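PDB 3DR6: yncA from Salmonella typhimurium, which probably transfers an acetyl group from acetyl-coenzyme A to an acceptor amine, as a putative acetyltransferase of the GNAT family. Local coordinates for residues His27-Trp32 with Gly122-Asn127; Pro146-Lys151 with Leu156-Met161. All coordinates share one frame; numbering follows the deposited sequence.

Contact 1 of 2, residues His27-Trp32 with Gly122-Asn127; sequences HTAAIW and GIESQN. With GOL (glycerol), chain J.
W32 sets the edge of its indole against the aliphatic part of E124: ring atom CZ2 of W32 lies 4.0 Å from CG of E124. E124 meets the ring near its plane, and the carboxylate stands almost upright to the indole, the two planes 83° apart. The second touch is made further out along the same side chain. With CG anti to the backbone N (chi1 -165°) and the chain extended beyond it, OE1 of E124 comes 3.7 Å from the methyl CB of A29. This is a van der Waals contact. The other carboxylate oxygen, OE2, has a long, weak ion pair with R154.

The indole is also held from its own segment. NE1 of W32 donates to the carbonyl O of A29 at 2.9 Å. The carbonyl is approached from above its plane, while its oxygen lies close to the plane of the indole. This bond limits the rotation of the ring. Earlier in the loop, T28 OG1 accepts from A30 N at 2.9 Å, an ST turn just after helix 14-27.

A glycerol, probably from the crystallisation liquor, lies between the segments. Its C1 sits 3.4 Å above one face of the W32 indole, toward the rim. Its O3 is 2.9 Å from W32 N. Its O1 lies among the carbonyl oxygens of A29, A30 and G122, with weak bonds at most. The W32 ring also meets F80 of the second subunit. Beyond E124 the chain makes a type I turn to N127, which caps helix 128-135. A loop after the first long helix that faces the end of a central strand, with a small polyol between them, is consistent with the acceptor side of a GNAT-fold cleft.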
# COMPACT_ATOMS: atom_id res chain seq x y z
N HIS C 27 -19.10 11.38 -3.28
CA HIS C 27 -19.15 12.83 -3.23
C HIS C 27 -17.88 13.50 -2.72
O HIS C 27 -17.85 14.72 -2.53
CB HIS C 27 -20.39 13.30 -2.43
CG HIS C 27 -21.67 12.73 -2.95
ND1 HIS C 27 -22.12 12.97 -4.23
CD2 HIS C 27 -22.58 11.89 -2.38
CE1 HIS C 27 -23.25 12.31 -4.43
NE2 HIS C 27 -23.55 11.65 -3.32
N THR C 28 -16.85 12.70 -2.49
CA THR C 28 -15.60 13.19 -1.93
C THR C 28 -14.41 12.52 -2.59
O THR C 28 -14.55 11.50 -3.26
CB THR C 28 -15.51 12.98 -0.38
OG1 THR C 28 -15.01 11.68 -0.07
CG2 THR C 28 -16.86 13.21 0.32
N ALA C 29 -13.23 13.12 -2.38
CA ALA C 29 -11.97 12.47 -2.70
C ALA C 29 -11.29 11.96 -1.42
O ALA C 29 -10.07 11.80 -1.37
CB ALA C 29 -11.07 13.44 -3.51
N ALA C 30 -12.08 11.70 -0.38
CA ALA C 30 -11.56 11.25 0.91
C ALA C 30 -11.32 9.74 0.92
O ALA C 30 -10.60 9.22 1.77
CB ALA C 30 -12.50 11.67 2.06
N ILE C 31 -11.96 9.03 -0.02
CA ILE C 31 -11.69 7.62 -0.26
C ILE C 31 -11.57 7.43 -1.76
O ILE C 31 -12.40 7.96 -2.52
CB ILE C 31 -12.78 6.67 0.33
CG1 ILE C 31 -12.33 5.21 0.19
CG2 ILE C 31 -14.15 6.85 -0.35
CD1 ILE C 31 -13.14 4.25 1.05
N TRP C 32 -10.54 6.70 -2.19
CA TRP C 32 -10.34 6.52 -3.63
C TRP C 32 -10.93 5.18 -4.12
O TRP C 32 -10.23 4.35 -4.70
CB TRP C 32 -8.86 6.75 -4.06
CG TRP C 32 -8.35 8.17 -3.75
CD1 TRP C 32 -9.08 9.23 -3.25
CD2 TRP C 32 -7.00 8.66 -3.89
NE1 TRP C 32 -8.27 10.33 -3.06
CE2 TRP C 32 -6.99 10.01 -3.46
CE3 TRP C 32 -5.80 8.09 -4.37
CZ2 TRP C 32 -5.83 10.79 -3.47
CZ3 TRP C 32 -4.65 8.87 -4.39
CH2 TRP C 32 -4.67 10.21 -3.94
N GLY C 122 -3.43 8.38 4.59
CA GLY C 122 -3.36 8.67 3.15
C GLY C 122 -4.33 9.81 2.90
O GLY C 122 -5.53 9.70 3.19
N ILE C 123 -3.80 10.94 2.42
CA ILE C 123 -4.56 12.18 2.35
C ILE C 123 -4.37 12.76 0.94
O ILE C 123 -3.25 12.79 0.42
CB ILE C 123 -4.04 13.21 3.43
CG1 ILE C 123 -4.08 12.64 4.85
CG2 ILE C 123 -4.84 14.52 3.35
CD1 ILE C 123 -3.30 13.51 5.87
N GLU C 124 -5.47 13.18 0.29
CA GLU C 124 -5.31 13.89 -0.99
C GLU C 124 -4.46 15.14 -0.73
O GLU C 124 -4.72 15.86 0.22
CB GLU C 124 -6.64 14.30 -1.59
CG GLU C 124 -6.46 14.69 -3.05
CD GLU C 124 -7.53 15.59 -3.57
OE1 GLU C 124 -8.46 15.94 -2.80
OE2 GLU C 124 -7.45 15.93 -4.78
N SER C 125 -3.45 15.38 -1.55
CA SER C 125 -2.40 16.34 -1.20
C SER C 125 -2.92 17.78 -1.04
O SER C 125 -2.32 18.59 -0.32
CB SER C 125 -1.27 16.31 -2.21
OG SER C 125 -0.66 15.03 -2.27
N GLN C 126 -4.05 18.06 -1.69
CA GLN C 126 -4.64 19.39 -1.68
C GLN C 126 -5.54 19.67 -0.45
O GLN C 126 -5.96 20.83 -0.20
CB GLN C 126 -5.32 19.66 -3.03
CG GLN C 126 -4.30 19.76 -4.24
CD GLN C 126 -3.71 18.38 -4.75
OE1 GLN C 126 -4.08 17.28 -4.29
NE2 GLN C 126 -2.77 18.47 -5.71
N ASN C 127 -5.77 18.62 0.36
CA ASN C 127 -6.60 18.71 1.58
C ASN C 127 -5.82 19.30 2.77
O ASN C 127 -5.36 18.59 3.68
CB ASN C 127 -7.24 17.36 1.92
CG ASN C 127 -8.34 17.45 2.97
OD1 ASN C 127 -8.49 18.45 3.68
ND2 ASN C 127 -9.09 16.37 3.10
C1 GOL J . -6.83 9.29 -0.08
O1 GOL J . -7.75 10.19 0.56
C2 GOL J . -7.06 7.83 0.31
O2 GOL J . -5.87 7.07 0.02
C3 GOL J . -8.18 7.26 -0.55
O3 GOL J . -8.39 5.85 -0.41

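Contact 2 of 2, residues Pro146-Lys151 with Leu156-Met161; sequences PQVGVK and LDLTFM
Backbone hydrogen bonds join G149 and L156 in both directions. L156 N gives a short bond of 2.7 Å to G149 O, and G149 N returns one of 3.1 Å to L156 O. The two residues form an antiparallel hydrogen-bonded pair. Two residues of one strand, V148 and G149, stand opposite the single L156 of the other, a classic beta bulge. It lies in the hairpin of strands 140-151 and 154-164, the last two strands of the sheet in this GNAT-family protein. The chain also turns a corner at P146 and Q147, and the axes of the short strands 148-151 and 156-161 diverge from antiparallel, at 132°.

A side-chain bond holds that corner. D157 OD1 accepts a hydrogen bond from Q147 N at 2.9 Å, met on the anti side of the carboxylate and 26° out of its plane. The same oxygen is 3.3 Å from CA of P146. The D157 and Q147 side chains run side by side in the same direction, with carboxylate and amide nearly coplanar. Each has its own outside partner: D157 OD2 bonds to Q126 NE2, and Q147 OE1 to H117 NE2 of the second subunit.

Apolar contacts lie at both ends. V148 CG2 presses against CB of L158 at 3.5 Å, tighter than usual for two carbons. That methyl sits between the backbone N and the carbonyl carbon of V148, and the two side chains cross at about a right angle. At the other end L156 lies beside the backbone of G149 and K151. Its CD1 reaches to 3.7 Å from CB of K151. The rest of K151 runs away in an extended chain, and its NZ bonds to the carbonyl oxygens of V25, T28 and I31.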
# COMPACT_ATOMS: atom_id res chain seq x y z
N PRO C 146 2.76 12.35 -6.72
CA PRO C 146 1.83 12.89 -7.75
C PRO C 146 1.19 11.83 -8.68
O PRO C 146 1.84 10.85 -9.10
CB PRO C 146 2.69 13.88 -8.57
CG PRO C 146 4.07 13.82 -8.03
CD PRO C 146 4.17 12.73 -6.95
N GLN C 147 -0.08 12.04 -8.98
CA GLN C 147 -0.83 11.29 -10.00
C GLN C 147 -0.94 9.76 -9.78
O GLN C 147 -1.11 9.01 -10.76
CB GLN C 147 -0.33 11.62 -11.43
CG GLN C 147 -0.37 13.13 -11.72
CD GLN C 147 -0.21 13.53 -13.18
OE1 GLN C 147 -0.44 12.75 -14.11
NE2 GLN C 147 0.18 14.79 -13.38
N VAL C 148 -0.82 9.33 -8.52
CA VAL C 148 -0.90 7.90 -8.17
C VAL C 148 -2.37 7.45 -8.08
O VAL C 148 -2.68 6.25 -8.16
CB VAL C 148 -0.08 7.54 -6.88
CG1 VAL C 148 1.43 7.66 -7.14
CG2 VAL C 148 -0.49 8.41 -5.66
N GLY C 149 -3.28 8.41 -7.93
CA GLY C 149 -4.71 8.10 -7.86
C GLY C 149 -5.51 8.69 -9.01
O GLY C 149 -5.02 9.55 -9.75
N VAL C 150 -6.76 8.27 -9.12
CA VAL C 150 -7.63 8.83 -10.17
C VAL C 150 -9.07 8.82 -9.67
O VAL C 150 -9.51 7.84 -9.09
CB VAL C 150 -7.48 8.07 -11.54
CG1 VAL C 150 -7.95 6.59 -11.47
CG2 VAL C 150 -8.18 8.82 -12.67
N LYS C 151 -9.76 9.94 -9.85
CA LYS C 151 -11.20 10.01 -9.56
C LYS C 151 -11.78 11.25 -10.24
O LYS C 151 -11.07 12.24 -10.43
CB LYS C 151 -11.43 10.11 -8.04
CG LYS C 151 -12.78 9.56 -7.55
CD LYS C 151 -12.85 9.48 -6.02
CE LYS C 151 -14.17 8.81 -5.59
NZ LYS C 151 -14.40 8.93 -4.13
N LEU C 156 -4.99 12.22 -9.26
CA LEU C 156 -4.93 12.70 -7.88
C LEU C 156 -3.55 12.48 -7.28
O LEU C 156 -2.90 11.44 -7.56
CB LEU C 156 -5.97 11.96 -7.02
CG LEU C 156 -7.44 12.01 -7.44
CD1 LEU C 156 -8.27 11.19 -6.45
CD2 LEU C 156 -7.94 13.46 -7.51
N ASP C 157 -3.13 13.45 -6.45
CA ASP C 157 -1.85 13.36 -5.73
C ASP C 157 -2.11 12.86 -4.31
O ASP C 157 -3.12 13.23 -3.67
CB ASP C 157 -1.15 14.72 -5.67
CG ASP C 157 -0.93 15.34 -7.06
OD1 ASP C 157 -0.98 14.64 -8.10
OD2 ASP C 157 -0.73 16.58 -7.09
N LEU C 158 -1.20 12.01 -3.83
CA LEU C 158 -1.36 11.41 -2.50
C LEU C 158 -0.27 11.91 -1.56
O LEU C 158 0.92 11.88 -1.89
CB LEU C 158 -1.25 9.88 -2.60
CG LEU C 158 -1.34 9.10 -1.27
CD1 LEU C 158 -2.70 9.32 -0.64
CD2 LEU C 158 -1.15 7.60 -1.52
N THR C 159 -0.69 12.32 -0.37
CA THR C 159 0.24 12.60 0.71
C THR C 159 0.11 11.46 1.73
O THR C 159 -1.00 11.05 2.08
CB THR C 159 -0.10 13.98 1.35
OG1 THR C 159 0.15 15.00 0.38
CG2 THR C 159 0.74 14.25 2.60
N PHE C 160 1.25 10.91 2.16
CA PHE C 160 1.21 10.08 3.36
C PHE C 160 1.72 10.90 4.52
O PHE C 160 2.72 11.62 4.41
CB PHE C 160 2.05 8.81 3.29
CG PHE C 160 1.44 7.70 2.49
CD1 PHE C 160 2.21 7.10 1.49
CD2 PHE C 160 0.14 7.21 2.76
CE1 PHE C 160 1.68 6.01 0.72
CE2 PHE C 160 -0.38 6.13 2.01
CZ PHE C 160 0.40 5.54 0.98
N MSE C 161 1.00 10.79 5.63
CA MSE C 161 1.54 11.26 6.91
C MSE C 161 1.61 10.10 7.89
O MSE C 161 0.89 9.10 7.77
CB MSE C 161 0.71 12.40 7.47
CG MSE C 161 0.58 13.56 6.50
SE MSE C 161 -0.47 15.06 7.25
CE MSE C 161 0.81 15.70 8.54

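Overall arrangement
From the N terminus, the chain leaves helix 14-27 at H27 and runs on into the loop that holds T28 to W32. Contact 1 closes a long loop of 89 residues when strand 118-124 arrives beside it. Contact 2 opens later and closes only the short hairpin of strands 140-151 and 154-164. The two are in series and neither encloses the other. Strands 118-124 and 154-164 are neighbours in the sheet, so both contacts share it, with centres about 8 Å apart. I123 O and T159 N probably hydrogen-bond at 2.7 Å, and K151 ties the hairpin to the loop after the first helix. Both contacts also touch the second subunit.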